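Local atomic coordinates of ADP/ATP-dependent NAD(P)H-hydrate dehydratase (Bacillus subtilis, PDB entry 3RPZ), a protein that catalyses the ADP- or ATP-dependent dehydration of damaged, hydrated NADH and NADPH, probably returning them to the usable cofactors. Residues A37-D40 with D41-G44; I129-A132 with G133-K137; I63-S66 with E67-P71. All blocks are in the same frame, centred on the assembly; numbering follows the deposited sequence.

How the interactions relate
All three contacts are local turns that follow parallel strands of one sheet. Interaction 2 is entirely buried and mostly apolar, its bonds running between backbone atoms beyond strand 128-130. Interaction 1 is partly buried, carries a water and two aspartates, and meets another subunit. Interaction 3 mixes a buried threonine-valine-isoleucine cluster with exposed Glu67 and Asn68. Interactions 1 and 3 are neighbours, their centres about 8 Å apart: the hydroxyl OG1 of Thr65 bonds to Ala37 O at 2.7 Å, tying the two loops together. Interactions 1 and 2 do not touch each other, yet both reach the bound NADPH hydrate.

Interaction 1 of 3, residues A37-D40 with D41-G44; sequences AGSD and DMPG. With NPW (beta-6-hydroxy-1,4,5,6-tetrahydronicotinamide adenine dinucleotide phosphate), chain D.
Ser39 and Met42 close a type I beta turn, Ser39 to Met42, in the loop between strand 32-36 and helix 44-54. Ser39 N donates to Met42 O at 3.2 Å; the N-H is nearly straight (166°), but it reaches the oxygen from above the carbonyl plane, well off either lone pair. The return bond, Met42 N to Ser39 O, is weak and bent. Gly38 CA also points a hydrogen at Met42 O, so that oxygen receives one N-H and one C-H.

Among the side chains, Ser39 OG lies 3.7 Å from Met42 CE. With chi1 at 63° the hydroxyl sits between the backbone N and the carbonyl carbon, where a water donates to OG and accepts from Asp41 N, spanning the turn; OG is also hydrogen-bonded to Gly107 O, its strongest polar partner. The Met42 chain leaves beside its own N and runs extended through chi2 (176°), which carries SD to the ligand, while a bend at chi3 sets CE near the serine hydroxyl. The ring of Pro43 packs by CD on Ser39 O at 3.3 Å, an oxygen with no hydrogen to take from the proline N.

Further out, Asp41 OD1 forms a salt bridge with Arg84 of the second subunit, and Met42 packs on Thr81 of that subunit, placing the turn at a subunit interface. Met42 and Gly44 belong to the pocket of the hydrated NADPH, so the turn carries part of the substrate-binding wall. There Met42 SD stands 3.5 Å from the ribose oxygen O4B, while Met42 CB lies 3.7 Å from the carboxamide oxygen O7C.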
loop_
_atom_site.group_PDB
_atom_site.type_symbol
_atom_site.label_atom_id
_atom_site.label_comp_id
_atom_site.label_asym_id
_atom_site.label_seq_id
_atom_site.Cartn_x
_atom_site.Cartn_y
_atom_site.Cartn_z
ATOM N N ALA A 37 15.083 -7.608 -13.549
ATOM C CA ALA A 37 15.139 -7.997 -12.129
ATOM C C ALA A 37 13.877 -8.729 -11.746
ATOM O O ALA A 37 12.837 -8.553 -12.385
ATOM C CB ALA A 37 15.290 -6.743 -11.227
ATOM N N GLY A 38 13.961 -9.471 -10.631
ATOM C CA GLY A 38 12.779 -10.132 -10.065
ATOM C C GLY A 38 12.464 -11.479 -10.652
ATOM O O GLY A 38 12.473 -11.625 -11.874
ATOM N N SER A 39 12.196 -12.456 -9.810
ATOM C CA SER A 39 11.848 -13.785 -10.266
ATOM C C SER A 39 10.792 -14.342 -9.327
ATOM O O SER A 39 10.467 -13.728 -8.351
ATOM C CB SER A 39 13.065 -14.695 -10.423
ATOM O OG SER A 39 13.695 -14.897 -9.205
ATOM N N ASP A 40 10.257 -15.508 -9.636
ATOM C CA ASP A 40 9.097 -15.968 -8.910
ATOM C C ASP A 40 9.269 -16.070 -7.413
ATOM O O ASP A 40 8.360 -15.720 -6.712
ATOM C CB ASP A 40 8.598 -17.313 -9.448
ATOM C CG ASP A 40 7.953 -17.209 -10.821
ATOM O OD1 ASP A 40 7.676 -16.113 -11.339
ATOM O OD2 ASP A 40 7.730 -18.277 -11.383
ATOM N N ASP A 41 10.404 -16.556 -6.925
ATOM C CA ASP A 41 10.589 -16.667 -5.475
ATOM C C ASP A 41 11.378 -15.514 -4.842
ATOM O O ASP A 41 11.560 -15.475 -3.655
ATOM C CB ASP A 41 11.189 -18.011 -5.086
ATOM C CG ASP A 41 10.278 -19.170 -5.413
ATOM O OD1 ASP A 41 9.071 -18.962 -5.490
ATOM O OD2 ASP A 41 10.798 -20.272 -5.588
ATOM N N MET A 42 11.839 -14.605 -5.686
ATOM C CA MET A 42 12.488 -13.333 -5.285
ATOM C C MET A 42 11.898 -12.167 -6.075
ATOM O O MET A 42 12.617 -11.450 -6.803
ATOM C CB MET A 42 14.036 -13.337 -5.449
ATOM C CG MET A 42 14.691 -14.529 -4.825
ATOM S SD MET A 42 16.497 -14.503 -5.189
ATOM C CE MET A 42 16.549 -15.254 -6.816
ATOM N N PRO A 43 10.582 -11.952 -5.947
ATOM C CA PRO A 43 9.971 -10.866 -6.701
ATOM C C PRO A 43 10.291 -9.509 -6.164
ATOM O O PRO A 43 10.348 -8.513 -6.914
ATOM C CB PRO A 43 8.469 -11.159 -6.566
ATOM C CG PRO A 43 8.368 -11.962 -5.253
ATOM C CD PRO A 43 9.591 -12.809 -5.257
ATOM N N GLY A 44 10.434 -9.406 -4.837
ATOM C CA GLY A 44 10.536 -8.112 -4.206
ATOM C C GLY A 44 11.747 -7.306 -4.623
ATOM O O GLY A 44 11.652 -6.083 -4.637
HETATM P P NPW D . 28.331 -15.158 5.522
HETATM O O1 NPW D . 27.733 -16.493 5.137
HETATM O O2 NPW D . 27.440 -14.182 6.219
HETATM O O3 NPW D . 29.694 -15.261 6.229
HETATM P PA NPW D . 24.311 -14.628 -1.421
HETATM P PB NPW D . 22.215 -12.614 -1.290
HETATM C C1A NPW D . 28.609 -13.302 2.094
HETATM C C1B NPW D . 18.430 -11.642 -3.919
HETATM N N1C NPW D . 17.739 -10.925 -2.873
HETATM N N1D NPW D . 31.202 -9.606 4.482
HETATM C C2A NPW D . 27.853 -14.142 3.123
HETATM O O2A NPW D . 28.787 -14.470 4.131
HETATM C C2B NPW D . 19.651 -10.917 -4.496
HETATM O O2B NPW D . 19.298 -9.864 -5.357
HETATM C C2C NPW D . 16.452 -10.704 -2.860
HETATM C C2D NPW D . 31.420 -10.928 4.436
HETATM C C3A NPW D . 27.397 -15.335 2.300
HETATM O O3A NPW D . 28.439 -16.316 2.114
HETATM C C3B NPW D . 20.303 -12.116 -5.214
HETATM O O3B NPW D . 19.645 -12.271 -6.478
HETATM C C3C NPW D . 15.624 -10.213 -1.985
HETATM N N3D NPW D . 30.707 -11.869 3.794
HETATM C C4B NPW D . 19.958 -13.286 -4.281
HETATM O O4B NPW D . 18.916 -12.849 -3.361
HETATM C C4C NPW D . 16.240 -9.841 -0.641
HETATM C C4D NPW D . 29.690 -11.320 3.119
HETATM O O4D NPW D . 27.885 -13.512 0.878
HETATM C C4E NPW D . 27.098 -14.675 0.968
HETATM C C5A NPW D . 29.345 -9.941 3.123
HETATM C C5B NPW D . 21.150 -13.767 -3.449
HETATM O O5B NPW D . 21.826 -12.657 -2.854
HETATM C C5C NPW D . 17.531 -10.615 -0.448
HETATM C C5E NPW D . 25.637 -14.239 0.844
HETATM O O5E NPW D . 25.389 -13.895 -0.515
HETATM C C6C NPW D . 18.482 -10.449 -1.666
HETATM O O6C NPW D . 18.912 -9.105 -1.866
HETATM C C6D NPW D . 30.160 -9.015 3.854
HETATM N N6D NPW D . 29.981 -7.707 3.939
HETATM N N7A NPW D . 28.205 -9.661 2.395
HETATM C C7C NPW D . 14.240 -9.940 -2.248
HETATM N N7C NPW D . 13.506 -9.395 -1.289
HETATM O O7C NPW D . 13.732 -10.261 -3.353
HETATM C C8A NPW D . 27.816 -10.911 1.932
HETATM N N9A NPW D . 28.752 -11.879 2.388
HETATM O OA1 NPW D . 24.220 -16.068 -1.135
HETATM O OA2 NPW D . 24.745 -14.148 -2.715
HETATM O OA3 NPW D . 22.894 -14.022 -0.962
HETATM O OB1 NPW D . 23.125 -11.475 -1.161
HETATM O OB2 NPW D . 20.982 -12.640 -0.443
HETATM O O HOH W 1 13.050 -17.242 -8.016
#

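Interaction 2 of 3, residues I129-A132 with G133-K137; sequences ILDA and GALAK. With NPW (beta-6-hydroxy-1,4,5,6-tetrahydronicotinamide adenine dinucleotide phosphate), chain D.
Asp131 O accepts the N-H of Ala134 at 2.9 Å, with an angle of 150° at the hydrogen and the donor tilted from the carbonyl plane. One residue on, Leu135 N donates to Ala132 O at 3.0 Å; this N-H is straighter (163°) but comes from above the carbonyl plane. Following strand 128-130, the chain turns sharply at Ala132, whose phi is positive, and Gly133-Ala134 then take 3-10 angles.

The side chain of Leu135 lies against the backbone that it follows. Its CG is beside its own backbone N (chi1 -68°), which spreads the two methyls along the preceding chain: CD2 is 3.4 Å from Leu130 O, while CD1 is 3.5 Å from Ala132 N. That buried N has no hydrogen-bond partner anywhere in the model. Leu130 adds a side-chain contact through CB, 4.0 Å from Leu135 CD2, and a looser one to Ala134 CB.

In the parallel part of the mixed central sheet of this alpha/beta fold, Leu130 pairs through its backbone with Ile148 and Thr150. The turn lies at the C-terminal end of this inner strand, beside the ligand pocket. Ala132 and Gly133 line the pocket of the NADPH hydrate: Ala132 CB is 3.3 Å from the ribose oxygen O2B. The Asp131 side chain starts away from 133-137, its OD2 bonds to Thr222 OG1, and it stands about 4 Å from a magnesium ion. Ala134 CB instead packs against Val114 and Val118 of helix 112-121, and approaches Asp131 O at 3.5 Å.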
loop_
_atom_site.group_PDB
_atom_site.type_symbol
_atom_site.label_atom_id
_atom_site.label_comp_id
_atom_site.label_asym_id
_atom_site.label_seq_id
_atom_site.Cartn_x
_atom_site.Cartn_y
_atom_site.Cartn_z
ATOM N N ILE A 129 24.712 -1.846 -15.406
ATOM C CA ILE A 129 25.001 -2.319 -14.064
ATOM C C ILE A 129 24.669 -3.789 -13.957
ATOM O O ILE A 129 23.602 -4.240 -14.399
ATOM C CB ILE A 129 24.100 -1.616 -13.020
ATOM C CG1 ILE A 129 24.260 -0.092 -13.086
ATOM C CG2 ILE A 129 24.316 -2.155 -11.620
ATOM C CD1 ILE A 129 22.972 0.656 -12.587
ATOM N N LEU A 130 25.608 -4.557 -13.434
ATOM C CA LEU A 130 25.423 -5.978 -13.158
ATOM C C LEU A 130 25.494 -6.178 -11.661
ATOM O O LEU A 130 26.449 -5.750 -10.999
ATOM C CB LEU A 130 26.468 -6.876 -13.826
ATOM C CG LEU A 130 26.652 -6.662 -15.321
ATOM C CD1 LEU A 130 27.700 -7.654 -15.863
ATOM C CD2 LEU A 130 25.385 -6.735 -16.113
ATOM N N ASP A 131 24.492 -6.854 -11.113
ATOM C CA ASP A 131 24.371 -7.114 -9.694
ATOM C C ASP A 131 23.890 -8.528 -9.464
ATOM O O ASP A 131 23.273 -9.120 -10.349
ATOM C CB ASP A 131 23.360 -6.125 -9.048
ATOM C CG ASP A 131 23.289 -6.201 -7.562
ATOM O OD1 ASP A 131 24.293 -6.536 -6.911
ATOM O OD2 ASP A 131 22.170 -5.947 -7.045
ATOM N N ALA A 132 24.120 -9.032 -8.273
ATOM C CA ALA A 132 23.355 -10.206 -7.775
ATOM C C ALA A 132 23.448 -11.404 -8.729
ATOM O O ALA A 132 24.545 -11.872 -8.973
ATOM C CB ALA A 132 21.899 -9.765 -7.453
ATOM N N GLY A 133 22.332 -11.907 -9.233
ATOM C CA GLY A 133 22.353 -13.083 -10.087
ATOM C C GLY A 133 23.044 -12.910 -11.413
ATOM O O GLY A 133 23.324 -13.902 -12.064
ATOM N N ALA A 134 23.316 -11.662 -11.822
ATOM C CA ALA A 134 24.098 -11.375 -13.028
ATOM C C ALA A 134 25.587 -11.324 -12.789
ATOM O O ALA A 134 26.352 -11.147 -13.765
ATOM C CB ALA A 134 23.653 -10.076 -13.689
ATOM N N LEU A 135 26.051 -11.441 -11.539
ATOM C CA LEU A 135 27.471 -11.490 -11.250
ATOM C C LEU A 135 28.007 -12.925 -11.311
ATOM O O LEU A 135 27.498 -13.822 -10.647
ATOM C CB LEU A 135 27.744 -10.854 -9.901
ATOM C CG LEU A 135 27.514 -9.346 -9.848
ATOM C CD1 LEU A 135 27.645 -8.801 -8.393
ATOM C CD2 LEU A 135 28.434 -8.518 -10.789
ATOM N N ALA A 136 29.041 -13.123 -12.119
ATOM C CA ALA A 136 29.684 -14.410 -12.327
ATOM C C ALA A 136 31.151 -14.168 -12.622
ATOM O O ALA A 136 31.571 -13.062 -12.894
ATOM C CB ALA A 136 29.011 -15.138 -13.534
ATOM N N LYS A 137 31.917 -15.253 -12.615
ATOM C CA LYS A 137 33.325 -15.213 -13.048
ATOM C C LYS A 137 33.324 -15.162 -14.551
ATOM O O LYS A 137 32.908 -16.120 -15.202
ATOM C CB LYS A 137 34.087 -16.428 -12.504
ATOM C CG LYS A 137 35.574 -16.432 -12.877
ATOM C CD LYS A 137 36.340 -17.600 -12.219
ATOM C CE LYS A 137 36.350 -17.463 -10.684
ATOM N NZ LYS A 137 37.265 -18.409 -9.905
HETATM P P NPW D . 28.331 -15.158 5.522
HETATM O O1 NPW D . 27.733 -16.493 5.137
HETATM O O2 NPW D . 27.440 -14.182 6.219
HETATM O O3 NPW D . 29.694 -15.261 6.229
HETATM P PA NPW D . 24.311 -14.628 -1.421
HETATM P PB NPW D . 22.215 -12.614 -1.290
HETATM C C1A NPW D . 28.609 -13.302 2.094
HETATM C C1B NPW D . 18.430 -11.642 -3.919
HETATM N N1C NPW D . 17.739 -10.925 -2.873
HETATM N N1D NPW D . 31.202 -9.606 4.482
HETATM C C2A NPW D . 27.853 -14.142 3.123
HETATM O O2A NPW D . 28.787 -14.470 4.131
HETATM C C2B NPW D . 19.651 -10.917 -4.496
HETATM O O2B NPW D . 19.298 -9.864 -5.357
HETATM C C2C NPW D . 16.452 -10.704 -2.860
HETATM C C2D NPW D . 31.420 -10.928 4.436
HETATM C C3A NPW D . 27.397 -15.335 2.300
HETATM O O3A NPW D . 28.439 -16.316 2.114
HETATM C C3B NPW D . 20.303 -12.116 -5.214
HETATM O O3B NPW D . 19.645 -12.271 -6.478
HETATM C C3C NPW D . 15.624 -10.213 -1.985
HETATM N N3D NPW D . 30.707 -11.869 3.794
HETATM C C4B NPW D . 19.958 -13.286 -4.281
HETATM O O4B NPW D . 18.916 -12.849 -3.361
HETATM C C4C NPW D . 16.240 -9.841 -0.641
HETATM C C4D NPW D . 29.690 -11.320 3.119
HETATM O O4D NPW D . 27.885 -13.512 0.878
HETATM C C4E NPW D . 27.098 -14.675 0.968
HETATM C C5A NPW D . 29.345 -9.941 3.123
HETATM C C5B NPW D . 21.150 -13.767 -3.449
HETATM O O5B NPW D . 21.826 -12.657 -2.854
HETATM C C5C NPW D . 17.531 -10.615 -0.448
HETATM C C5E NPW D . 25.637 -14.239 0.844
HETATM O O5E NPW D . 25.389 -13.895 -0.515
HETATM C C6C NPW D . 18.482 -10.449 -1.666
HETATM O O6C NPW D . 18.912 -9.105 -1.866
HETATM C C6D NPW D . 30.160 -9.015 3.854
HETATM N N6D NPW D . 29.981 -7.707 3.939
HETATM N N7A NPW D . 28.205 -9.661 2.395
HETATM C C7C NPW D . 14.240 -9.940 -2.248
HETATM N N7C NPW D . 13.506 -9.395 -1.289
HETATM O O7C NPW D . 13.732 -10.261 -3.353
HETATM C C8A NPW D . 27.816 -10.911 1.932
HETATM N N9A NPW D . 28.752 -11.879 2.388
HETATM O OA1 NPW D . 24.220 -16.068 -1.135
HETATM O OA2 NPW D . 24.745 -14.148 -2.715
HETATM O OA3 NPW D . 22.894 -14.022 -0.962
HETATM O OB1 NPW D . 23.125 -11.475 -1.161
HETATM O OB2 NPW D . 20.982 -12.640 -0.443
#

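Interaction 3 of 3, residues I63-S66 with E67-P71; sequences IGTS and ENVIP
Thr65 and Val69 cross at about a right angle, the hydroxyl of the threonine meeting the branch point of the valine: Thr65 OG1 lies 3.4 Å from Val69 CB and 3.5 Å from Val69 CG1. OG1 is swung anti to the backbone N of Thr65 (chi1 -167°), which leaves the methyl between N and the carbonyl carbon. That methyl, CG2, runs past Ile70 in the opposite direction and touches Ile70 CG1 at 3.7 Å. OG1 merely packs on Val69, whereas CG2 touches both Ile70 and, a little farther off, Val69 CB. The polar need of OG1 is met elsewhere, by Ala37 O.

Next to these side chains, Ser66 O collects two N-H groups: Val69 N at 2.9 Å, from above the carbonyl plane, and Ile70 N at 3.3 Å, a weak bond. Together they turn the chain from strand 60-65 toward the weakly bonded helix about 70-73, the start of the beta-alpha-beta crossover that strand 81-84 completes. Ser66 CB also faces Val69 CG2 at 4.0 Å, and its side chain packs on Trp87 and Lys88.

The Glu67 side chain sets out away from 63-66, and its OE2 forms a salt bridge with Arg84, while the backbone N of Glu67 donates to Asp85 OD1. Ile70 rests on Tyr82 and Arg84 of strand 81-84, and its CG1 comes within 3.6 Å of Ser66 O.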
loop_
_atom_site.group_PDB
_atom_site.type_symbol
_atom_site.label_atom_id
_atom_site.label_comp_id
_atom_site.label_asym_id
_atom_site.label_seq_id
_atom_site.Cartn_x
_atom_site.Cartn_y
_atom_site.Cartn_z
ATOM N N ILE A 63 10.482 -2.077 -16.646
ATOM C CA ILE A 63 10.918 -3.226 -15.837
ATOM C C ILE A 63 10.670 -4.470 -16.669
ATOM O O ILE A 63 9.528 -4.740 -17.067
ATOM C CB ILE A 63 10.193 -3.276 -14.523
ATOM C CG1 ILE A 63 10.471 -1.993 -13.699
ATOM C CG2 ILE A 63 10.675 -4.516 -13.734
ATOM C CD1 ILE A 63 9.744 -1.946 -12.339
ATOM N N GLY A 64 11.749 -5.192 -16.971
ATOM C CA GLY A 64 11.662 -6.482 -17.659
ATOM C C GLY A 64 11.720 -7.578 -16.610
ATOM O O GLY A 64 12.767 -7.946 -16.085
ATOM N N THR A 65 10.563 -8.107 -16.278
ATOM C CA THR A 65 10.438 -9.136 -15.238
ATOM C C THR A 65 9.390 -10.125 -15.675
ATOM O O THR A 65 8.648 -9.903 -16.621
ATOM C CB THR A 65 10.153 -8.523 -13.906
ATOM O OG1 THR A 65 10.341 -9.535 -12.844
ATOM C CG2 THR A 65 8.717 -7.970 -13.794
ATOM N N SER A 66 9.337 -11.213 -14.880
ATOM C CA SER A 66 8.440 -12.295 -15.118
ATOM C C SER A 66 6.989 -11.841 -15.023
ATOM O O SER A 66 6.691 -10.933 -14.200
ATOM C CB SER A 66 8.757 -13.393 -14.068
ATOM O OG SER A 66 10.131 -13.809 -14.151
ATOM N N GLU A 67 6.055 -12.437 -15.751
ATOM C CA GLU A 67 4.652 -12.121 -15.682
ATOM C C GLU A 67 4.097 -12.142 -14.300
ATOM O O GLU A 67 3.208 -11.348 -13.969
ATOM C CB GLU A 67 3.716 -13.050 -16.523
ATOM C CG GLU A 67 3.738 -12.798 -17.910
ATOM C CD GLU A 67 2.585 -13.505 -18.546
ATOM O OE1 GLU A 67 2.662 -14.757 -18.560
ATOM O OE2 GLU A 67 1.596 -12.835 -18.930
ATOM N N ASN A 68 4.533 -13.069 -13.470
ATOM C CA ASN A 68 3.984 -13.175 -12.128
ATOM C C ASN A 68 4.451 -12.092 -11.206
ATOM O O ASN A 68 3.845 -11.877 -10.164
ATOM C CB ASN A 68 4.265 -14.545 -11.508
ATOM C CG ASN A 68 3.696 -15.683 -12.335
ATOM O OD1 ASN A 68 4.341 -16.716 -12.488
ATOM N ND2 ASN A 68 2.522 -15.478 -12.914
ATOM N N VAL A 69 5.555 -11.395 -11.536
ATOM C CA VAL A 69 6.147 -10.353 -10.712
ATOM C C VAL A 69 5.505 -9.004 -10.985
ATOM O O VAL A 69 5.285 -8.227 -10.088
ATOM C CB VAL A 69 7.669 -10.304 -10.851
ATOM C CG1 VAL A 69 8.276 -9.208 -10.035
ATOM C CG2 VAL A 69 8.261 -11.701 -10.502
ATOM N N ILE A 70 5.163 -8.728 -12.242
ATOM C CA ILE A 70 4.570 -7.470 -12.648
ATOM C C ILE A 70 3.467 -6.999 -11.699
ATOM O O ILE A 70 3.530 -5.862 -11.229
ATOM C CB ILE A 70 4.100 -7.544 -14.120
ATOM C CG1 ILE A 70 5.269 -7.712 -15.072
ATOM C CG2 ILE A 70 3.285 -6.284 -14.487
ATOM C CD1 ILE A 70 4.855 -7.936 -16.527
ATOM N N PRO A 71 2.429 -7.817 -11.439
ATOM C CA PRO A 71 1.326 -7.322 -10.622
ATOM C C PRO A 71 1.692 -6.921 -9.200
ATOM O O PRO A 71 0.951 -6.193 -8.548
ATOM C CB PRO A 71 0.355 -8.461 -10.631
ATOM C CG PRO A 71 1.153 -9.674 -10.931
ATOM C CD PRO A 71 2.190 -9.215 -11.880
#